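Organophosphorus hydrolase (Pseudomonas pseudoalcaligenes, PDB 4LE6) probably hydrolyses organophosphate triesters at a two-zinc centre, acting as a phosphotriesterase of the metallo-beta-lactamase superfamily. Local coordinates at residues A[49-54]-A[88-93]; A[247-252]-A[293-298]. All coordinates share one frame; numbering follows the deposited sequence.

In the fold
Interaction 1 pairs neighbouring strands of one sheet of the alpha-beta/beta-alpha sandwich, whereas interaction 2 joins two loops that leave strands 240-246 and 289-292 of the other sheet and carry zinc ligands. Their centres lie 10 Å apart, and segment 293-298 runs against segment 88-93. A probable hydrogen bond of 2.7 Å joins N90 N to A293 O, and another of the same length runs from Y92 OH to P298 O. On the face of the strands opposite N90 and Y92, the V89 side chain comes within about 4 Å of that of the zinc ligand H294 and about 6 Å of a zinc ion. Both contacts also touch the second subunit.

Interaction 1 (A[49-54]-A[88-93]); sequences ALYDGY and AVNAYL
The Y51 ring meets N90 at its edge, where N90 OD1 lies in the ring plane, 3.7 Å from Y51 CD1. A88 CB also comes to this edge, near the plane. One ring face is covered from its own strand by G53 N, 3.5 Å above the ring centre, and F297 of the same chain and F317 of the second subunit each meet the ring edge-to-face. These contacts sit on an antiparallel strand pair in a mixed sheet of the metallo-beta-lactamase fold. With CG anti to the backbone N (chi1 -175°), the Y51 ring comes within reach of N90 and A88. The carboxamide plane of N90 is turned 39° from the ring; its ND2 is bound to the O atoms of L295 and G292, while OD1, though buried, has no hydrogen-bonding partner in the model.

Further along this face the small methyl of A49 leaves room for the Y92 ring, which approaches obliquely, with A49 CB 3.6 Å from Y92 CE1. On the opposite face L50 and A91 pack on helix 118-124; L93, pointing toward the neighbouring strand, reaches the same helix, and L50 CD1 lies 4.0 Å from L93 CB.

L50 and A91 form a hydrogen-bonded pair, the bond from A91 N to L50 O being 2.8 Å long and nearly straight (173°). Past Y51 a beta bulge sets D52 and G53 opposite V89; D52 departs from extended geometry and G53 follows with positive phi, where a CB would press on the carbonyl O of D52. The carboxylate of D52 is held by the backbone N atoms of A107, G116 and V118, which suit a buried acid, while D52 N donates to V89 O, at 2.8 Å and almost in line with the V89 C=O bond.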
ATOM      1  N   ALA A  49      -6.967  -2.150   9.825  1.00 17.60           N
ATOM      2  CA  ALA A  49      -7.700  -2.277   8.571  1.00 15.21           C
ATOM      3  C   ALA A  49      -7.811  -3.752   8.246  1.00 14.60           C
ATOM      4  O   ALA A  49      -6.828  -4.503   8.449  1.00 16.85           O
ATOM      5  CB  ALA A  49      -6.973  -1.552   7.446  1.00 19.59           C
ATOM      6  N   LEU A  50      -8.984  -4.160   7.750  1.00 15.20           N
ATOM      7  CA  LEU A  50      -9.277  -5.567   7.461  1.00 15.72           C
ATOM      8  C   LEU A  50      -9.835  -5.736   6.050  1.00 16.11           C
ATOM      9  O   LEU A  50     -10.827  -5.108   5.690  1.00 18.95           O
ATOM     10  CB  LEU A  50     -10.322  -6.101   8.443  1.00 14.93           C
ATOM     11  CG  LEU A  50      -9.925  -6.059   9.916  1.00 15.00           C
ATOM     12  CD1 LEU A  50     -11.115  -6.424  10.763  1.00 15.48           C
ATOM     13  CD2 LEU A  50      -8.758  -7.023  10.168  1.00 16.79           C
ATOM     14  N   TYR A  51      -9.226  -6.627   5.279  1.00 16.23           N
ATOM     15  CA  TYR A  51      -9.589  -6.844   3.881  1.00 20.26           C
ATOM     16  C   TYR A  51     -10.654  -7.921   3.789  1.00 21.26           C
ATOM     17  O   TYR A  51     -10.504  -8.976   4.391  1.00 22.45           O
ATOM     18  CB  TYR A  51      -8.337  -7.284   3.145  1.00 21.86           C
ATOM     19  CG  TYR A  51      -8.434  -7.468   1.656  1.00 20.54           C
ATOM     20  CD1 TYR A  51      -8.742  -6.404   0.808  1.00 20.35           C
ATOM     21  CD2 TYR A  51      -8.151  -8.705   1.076  1.00 24.14           C
ATOM     22  CE1 TYR A  51      -8.793  -6.589  -0.580  1.00 25.11           C
ATOM     23  CE2 TYR A  51      -8.191  -8.881  -0.306  1.00 24.48           C
ATOM     24  CZ  TYR A  51      -8.510  -7.827  -1.118  1.00 23.93           C
ATOM     25  OH  TYR A  51      -8.545  -8.029  -2.488  1.00 21.45           O
ATOM     26  N   ASP A  52     -11.728  -7.669   3.039  1.00 20.83           N
ATOM     27  CA  ASP A  52     -12.753  -8.694   2.826  1.00 19.71           C
ATOM     28  C   ASP A  52     -12.541  -9.504   1.577  1.00 22.03           C
ATOM     29  O   ASP A  52     -13.113 -10.589   1.433  1.00 20.72           O
ATOM     30  CB  ASP A  52     -14.165  -8.090   2.742  1.00 18.81           C
ATOM     31  CG  ASP A  52     -15.246  -9.138   2.990  1.00 23.01           C
ATOM     32  OD1 ASP A  52     -15.127  -9.897   3.982  1.00 23.70           O
ATOM     33  OD2 ASP A  52     -16.182  -9.250   2.174  1.00 20.21           O
ATOM     34  N   GLY A  53     -11.751  -8.956   0.658  1.00 22.54           N
ATOM     35  CA  GLY A  53     -11.587  -9.526  -0.657  1.00 22.66           C
ATOM     36  C   GLY A  53     -11.901  -8.484  -1.717  1.00 21.31           C
ATOM     37  O   GLY A  53     -11.811  -7.283  -1.462  1.00 19.51           O
ATOM     38  N   TYR A  54     -12.296  -8.929  -2.903  1.00 19.13           N
ATOM     39  CA  TYR A  54     -12.586  -8.003  -3.994  1.00 20.93           C
ATOM     40  C   TYR A  54     -13.803  -8.438  -4.784  1.00 26.38           C
ATOM     41  O   TYR A  54     -14.217  -9.593  -4.729  1.00 25.51           O
ATOM     42  CB  TYR A  54     -11.397  -7.904  -4.962  1.00 21.23           C
ATOM     43  CG  TYR A  54     -11.051  -9.229  -5.626  1.00 20.72           C
ATOM     44  CD1 TYR A  54     -11.652  -9.622  -6.823  1.00 19.92           C
ATOM     45  CD2 TYR A  54     -10.149 -10.103  -5.042  1.00 21.26           C
ATOM     46  CE1 TYR A  54     -11.353 -10.835  -7.411  1.00 21.65           C
ATOM     47  CE2 TYR A  54      -9.831 -11.322  -5.647  1.00 23.14           C
ATOM     48  CZ  TYR A  54     -10.439 -11.675  -6.824  1.00 23.25           C
ATOM     49  OH  TYR A  54     -10.132 -12.878  -7.420  1.00 24.37           O
ATOM     50  N   ALA A  88     -11.811  -3.363  -4.088  1.00 18.81           N
ATOM     51  CA  ALA A  88     -11.581  -3.851  -2.735  1.00 19.27           C
ATOM     52  C   ALA A  88     -12.805  -3.585  -1.888  1.00 19.65           C
ATOM     53  O   ALA A  88     -13.565  -2.643  -2.160  1.00 18.47           O
ATOM     54  CB  ALA A  88     -10.393  -3.131  -2.124  1.00 19.89           C
ATOM     55  N   VAL A  89     -12.993  -4.418  -0.875  1.00 21.12           N
ATOM     56  CA  VAL A  89     -14.015  -4.209   0.140  1.00 22.53           C
ATOM     57  C   VAL A  89     -13.297  -4.295   1.486  1.00 21.57           C
ATOM     58  O   VAL A  89     -12.710  -5.327   1.818  1.00 18.08           O
ATOM     59  CB  VAL A  89     -15.102  -5.285   0.055  1.00 22.34           C
ATOM     60  CG1 VAL A  89     -16.126  -5.125   1.181  1.00 21.15           C
ATOM     61  CG2 VAL A  89     -15.792  -5.234  -1.298  1.00 21.40           C
ATOM     62  N   ASN A  90     -13.302  -3.201   2.239  1.00 18.66           N
ATOM     63  CA  ASN A  90     -12.588  -3.134   3.501  1.00 19.39           C
ATOM     64  C   ASN A  90     -13.511  -2.920   4.704  1.00 21.35           C
ATOM     65  O   ASN A  90     -14.597  -2.353   4.585  1.00 23.57           O
ATOM     66  CB  ASN A  90     -11.569  -1.999   3.469  1.00 18.92           C
ATOM     67  CG  ASN A  90     -10.674  -2.045   2.253  1.00 19.94           C
ATOM     68  OD1 ASN A  90     -10.137  -3.097   1.882  1.00 18.88           O
ATOM     69  ND2 ASN A  90     -10.477  -0.889   1.641  1.00 20.02           N
ATOM     70  N   ALA A  91     -13.071  -3.390   5.861  1.00 19.22           N
ATOM     71  CA  ALA A  91     -13.732  -3.060   7.123  1.00 20.17           C
ATOM     72  C   ALA A  91     -12.656  -2.560   8.082  1.00 22.06           C
ATOM     73  O   ALA A  91     -11.459  -2.714   7.802  1.00 20.33           O
ATOM     74  CB  ALA A  91     -14.438  -4.250   7.678  1.00 22.10           C
ATOM     75  N   TYR A  92     -13.065  -1.952   9.193  1.00 21.30           N
ATOM     76  CA  TYR A  92     -12.076  -1.370  10.108  1.00 17.09           C
ATOM     77  C   TYR A  92     -12.353  -1.696  11.561  1.00 19.65           C
ATOM     78  O   TYR A  92     -13.471  -1.562  12.011  1.00 20.84           O
ATOM     79  CB  TYR A  92     -12.007   0.139   9.879  1.00 15.46           C
ATOM     80  CG  TYR A  92     -11.549   0.404   8.472  1.00 15.12           C
ATOM     81  CD1 TYR A  92     -10.193   0.440   8.164  1.00 15.62           C
ATOM     82  CD2 TYR A  92     -12.462   0.523   7.435  1.00 21.69           C
ATOM     83  CE1 TYR A  92      -9.766   0.654   6.886  1.00 17.25           C
ATOM     84  CE2 TYR A  92     -12.034   0.724   6.145  1.00 20.21           C
ATOM     85  CZ  TYR A  92     -10.679   0.771   5.880  1.00 15.84           C
ATOM     86  OH  TYR A  92     -10.236   0.956   4.583  1.00 18.64           O
ATOM     87  N   LEU A  93     -11.315  -2.106  12.280  1.00 19.94           N
ATOM     88  CA  LEU A  93     -11.443  -2.495  13.678  1.00 19.90           C
ATOM     89  C   LEU A  93     -10.639  -1.504  14.483  1.00 21.20           C
ATOM     90  O   LEU A  93      -9.441  -1.369  14.258  1.00 21.90           O
ATOM     91  CB  LEU A  93     -10.860  -3.892  13.869  1.00 18.18           C
ATOM     92  CG  LEU A  93     -10.896  -4.500  15.267  1.00 21.16           C
ATOM     93  CD1 LEU A  93     -12.322  -4.705  15.720  1.00 22.47           C
ATOM     94  CD2 LEU A  93     -10.133  -5.818  15.245  1.00 22.38           C
TER

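Interaction 2 (A[247-252]-A[293-298]); sequences DILLNH and AHLPFP. With ZN (zinc ion), chain K; ZN (zinc ion), chain J.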
ATOM      1  N   ASP A 247     -19.080   4.293   1.831  1.00 19.50           N
ATOM      2  CA  ASP A 247     -19.121   4.301   0.380  1.00 21.13           C
ATOM      3  C   ASP A 247     -19.263   5.713  -0.219  1.00 24.20           C
ATOM      4  O   ASP A 247     -19.957   5.904  -1.225  1.00 22.85           O
ATOM      5  CB  ASP A 247     -20.261   3.390  -0.085  1.00 20.82           C
ATOM      6  CG  ASP A 247     -19.912   1.914   0.036  1.00 22.96           C
ATOM      7  OD1 ASP A 247     -18.932   1.590   0.737  1.00 20.02           O
ATOM      8  OD2 ASP A 247     -20.626   1.080  -0.566  1.00 20.55           O
ATOM      9  N   ILE A 248     -18.588   6.686   0.387  1.00 23.90           N
ATOM     10  CA  ILE A 248     -18.470   8.041  -0.178  1.00 25.24           C
ATOM     11  C   ILE A 248     -18.016   7.993  -1.627  1.00 26.17           C
ATOM     12  O   ILE A 248     -18.444   8.786  -2.461  1.00 26.42           O
ATOM     13  CB  ILE A 248     -17.431   8.875   0.615  1.00 26.70           C
ATOM     14  CG1 ILE A 248     -17.917   9.086   2.046  1.00 28.59           C
ATOM     15  CG2 ILE A 248     -17.131  10.222  -0.082  1.00 27.34           C
ATOM     16  CD1 ILE A 248     -19.343   9.669   2.154  1.00 30.79           C
ATOM     17  N   LEU A 249     -17.139   7.056  -1.941  1.00 24.98           N
ATOM     18  CA  LEU A 249     -16.833   6.827  -3.332  1.00 28.22           C
ATOM     19  C   LEU A 249     -16.382   5.405  -3.522  1.00 25.24           C
ATOM     20  O   LEU A 249     -15.981   4.722  -2.582  1.00 24.26           O
ATOM     21  CB  LEU A 249     -15.823   7.834  -3.884  1.00 32.36           C
ATOM     22  CG  LEU A 249     -14.421   7.923  -3.293  1.00 31.63           C
ATOM     23  CD1 LEU A 249     -13.454   6.990  -4.027  1.00 27.53           C
ATOM     24  CD2 LEU A 249     -13.948   9.362  -3.380  1.00 29.88           C
ATOM     25  N   LEU A 250     -16.515   4.977  -4.760  1.00 23.08           N
ATOM     26  CA  LEU A 250     -16.351   3.599  -5.149  1.00 29.86           C
ATOM     27  C   LEU A 250     -15.110   3.377  -6.004  1.00 29.31           C
ATOM     28  O   LEU A 250     -14.629   2.257  -6.093  1.00 27.96           O
ATOM     29  CB  LEU A 250     -17.567   3.191  -5.962  1.00 38.16           C
ATOM     30  CG  LEU A 250     -18.132   1.815  -5.638  1.00 52.75           C
ATOM     31  CD1 LEU A 250     -19.284   1.944  -4.642  1.00 53.28           C
ATOM     32  CD2 LEU A 250     -18.561   1.174  -6.935  1.00 64.60           C
ATOM     33  N   ASN A 251     -14.613   4.429  -6.651  1.00 27.36           N
ATOM     34  CA  ASN A 251     -13.456   4.297  -7.543  1.00 25.58           C
ATOM     35  C   ASN A 251     -12.485   5.449  -7.350  1.00 23.31           C
ATOM     36  O   ASN A 251     -12.768   6.582  -7.749  1.00 22.38           O
ATOM     37  CB  ASN A 251     -13.920   4.232  -8.997  1.00 23.51           C
ATOM     38  CG  ASN A 251     -12.793   3.878  -9.964  1.00 27.99           C
ATOM     39  OD1 ASN A 251     -11.695   4.431  -9.889  1.00 26.93           O
ATOM     40  ND2 ASN A 251     -13.062   2.950 -10.877  1.00 32.00           N
ATOM     41  N   HIS A 252     -11.346   5.155  -6.731  1.00 23.29           N
ATOM     42  CA  HIS A 252     -10.380   6.176  -6.344  1.00 24.37           C
ATOM     43  C   HIS A 252      -9.749   6.835  -7.575  1.00 26.24           C
ATOM     44  O   HIS A 252      -9.278   7.971  -7.501  1.00 26.63           O
ATOM     45  CB  HIS A 252      -9.273   5.554  -5.504  1.00 26.11           C
ATOM     46  CG  HIS A 252      -8.326   4.727  -6.310  1.00 26.42           C
ATOM     47  ND1 HIS A 252      -8.629   3.447  -6.721  1.00 30.76           N
ATOM     48  CD2 HIS A 252      -7.111   5.011  -6.830  1.00 25.22           C
ATOM     49  CE1 HIS A 252      -7.628   2.968  -7.438  1.00 31.51           C
ATOM     50  NE2 HIS A 252      -6.694   3.899  -7.522  1.00 32.01           N
ATOM     51  N   ALA A 293     -14.141   2.125   2.544  1.00 17.74           N
ATOM     52  CA  ALA A 293     -14.538   0.747   2.307  1.00 18.64           C
ATOM     53  C   ALA A 293     -14.125   0.221   0.944  1.00 20.66           C
ATOM     54  O   ALA A 293     -13.903  -0.989   0.777  1.00 17.87           O
ATOM     55  CB  ALA A 293     -16.034   0.608   2.476  1.00 21.20           C
ATOM     56  N   HIS A 294     -14.031   1.104  -0.046  1.00 22.36           N
ATOM     57  CA  HIS A 294     -13.704   0.660  -1.409  1.00 21.03           C
ATOM     58  C   HIS A 294     -12.462   1.321  -1.988  1.00 20.18           C
ATOM     59  O   HIS A 294     -12.231   1.298  -3.207  1.00 20.06           O
ATOM     60  CB  HIS A 294     -14.911   0.852  -2.329  1.00 22.39           C
ATOM     61  CG  HIS A 294     -16.105   0.069  -1.881  1.00 25.56           C
ATOM     62  ND1 HIS A 294     -16.068  -1.299  -1.713  1.00 24.37           N
ATOM     63  CD2 HIS A 294     -17.349   0.461  -1.518  1.00 23.81           C
ATOM     64  CE1 HIS A 294     -17.239  -1.717  -1.275  1.00 21.40           C
ATOM     65  NE2 HIS A 294     -18.032  -0.670  -1.138  1.00 21.62           N
ATOM     66  N   LEU A 295     -11.635   1.865  -1.109  1.00 17.80           N
ATOM     67  CA  LEU A 295     -10.341   2.390  -1.518  1.00 18.77           C
ATOM     68  C   LEU A 295      -9.356   1.212  -1.488  1.00 18.91           C
ATOM     69  O   LEU A 295      -9.604   0.235  -0.786  1.00 18.76           O
ATOM     70  CB  LEU A 295      -9.897   3.522  -0.582  1.00 18.35           C
ATOM     71  CG  LEU A 295     -10.872   4.706  -0.535  1.00 20.32           C
ATOM     72  CD1 LEU A 295     -10.391   5.756   0.460  1.00 22.65           C
ATOM     73  CD2 LEU A 295     -11.063   5.330  -1.914  1.00 19.89           C
ATOM     74  N   PRO A 296      -8.271   1.285  -2.272  1.00 17.63           N
ATOM     75  CA  PRO A 296      -7.291   0.193  -2.297  1.00 18.25           C
ATOM     76  C   PRO A 296      -6.791  -0.107  -0.895  1.00 17.98           C
ATOM     77  O   PRO A 296      -6.441   0.810  -0.153  1.00 18.28           O
ATOM     78  CB  PRO A 296      -6.189   0.736  -3.197  1.00 17.88           C
ATOM     79  CG  PRO A 296      -6.876   1.748  -4.066  1.00 19.67           C
ATOM     80  CD  PRO A 296      -7.862   2.392  -3.151  1.00 18.83           C
ATOM     81  N   PHE A 297      -6.849  -1.375  -0.513  1.00 20.80           N
ATOM     82  CA  PHE A 297      -6.566  -1.783   0.858  1.00 22.06           C
ATOM     83  C   PHE A 297      -5.146  -1.358   1.202  1.00 20.81           C
ATOM     84  O   PHE A 297      -4.259  -1.474   0.347  1.00 20.05           O
ATOM     85  CB  PHE A 297      -6.694  -3.310   0.968  1.00 20.94           C
ATOM     86  CG  PHE A 297      -6.345  -3.825   2.305  1.00 19.79           C
ATOM     87  CD1 PHE A 297      -7.286  -3.826   3.316  1.00 17.53           C
ATOM     88  CD2 PHE A 297      -5.058  -4.265   2.579  1.00 21.30           C
ATOM     89  CE1 PHE A 297      -6.959  -4.263   4.585  1.00 17.45           C
ATOM     90  CE2 PHE A 297      -4.728  -4.704   3.843  1.00 20.75           C
ATOM     91  CZ  PHE A 297      -5.686  -4.700   4.848  1.00 16.49           C
ATOM     92  N   PRO A 298      -4.898  -0.922   2.450  1.00 16.72           N
ATOM     93  CA  PRO A 298      -5.734  -0.843   3.655  1.00 17.44           C
ATOM     94  C   PRO A 298      -6.799   0.266   3.649  1.00 20.30           C
ATOM     95  O   PRO A 298      -7.565   0.384   4.599  1.00 19.46           O
ATOM     96  CB  PRO A 298      -4.711  -0.590   4.769  1.00 16.15           C
ATOM     97  CG  PRO A 298      -3.607   0.101   4.111  1.00 16.32           C
ATOM     98  CD  PRO A 298      -3.515  -0.489   2.728  1.00 16.37           C
TER
HETATM   99 ZN    ZN K 406     -19.959  -0.950  -0.481  1.00 20.50          ZN
HETATM  100 ZN    ZN J 405     -22.773   0.447  -0.681  1.00 24.94          ZN
HETATM  101  O   HOH W   1     -15.158   4.070  -0.039  1.00 25.19           O
HETATM  102  O   HOH W   2     -11.367   2.498  -5.439  1.00 19.18           O
HETATM  103  O   HOH W   3     -21.622  -1.285  -1.155  1.00 14.52           O
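The two-zinc site of the metallo-hydrolase brings these loops together, D247 supplying the ligand that bridges the metals and H294 a ligand to one of them. D247 OD2 binds the chain K zinc at 2.1 Å and the chain J zinc at 2.2 Å, a double role suited to a carboxylate. H294 NE2 binds the chain K zinc at 2.1 Å, with D247 OD2 in the plane of the imidazole at its edge. The carboxylate plane is turned 56° from the ring, and the other oxygen, D247 OD1, lies only 3.0 Å from H294 CD2. On the far side of the ring from the metal, H294 ND1 is bound to A88 O, a second-shell bond that, together with the metal bond at NE2, sets the ring's rotation. D143 and H144 add ligands to the chain K zinc, and H139, H141 and H226 to the chain J zinc; water 3 bridges both.

No direct hydrogen bond joins the loops; waters do so instead. Water 1 donates to L249 O and accepts from H294 N, while water 2 donates to H294 O at 2.7 Å and accepts from H252 N.

The side-chain packing away from the metals is largely apolar. L249 CD1 meets L295 CD2 at 3.6 Å, the two side chains crossing at about a right angle. P296 lays CG over one face of the H252 ring, 3.8 Å from its centroid, a CH-pi contact to which a rigid proline is well suited. A bridging aspartate set beside a histidine that binds only one of the two metals, each on a loop following a strand, is typical of the binuclear metallo-beta-lactamase site.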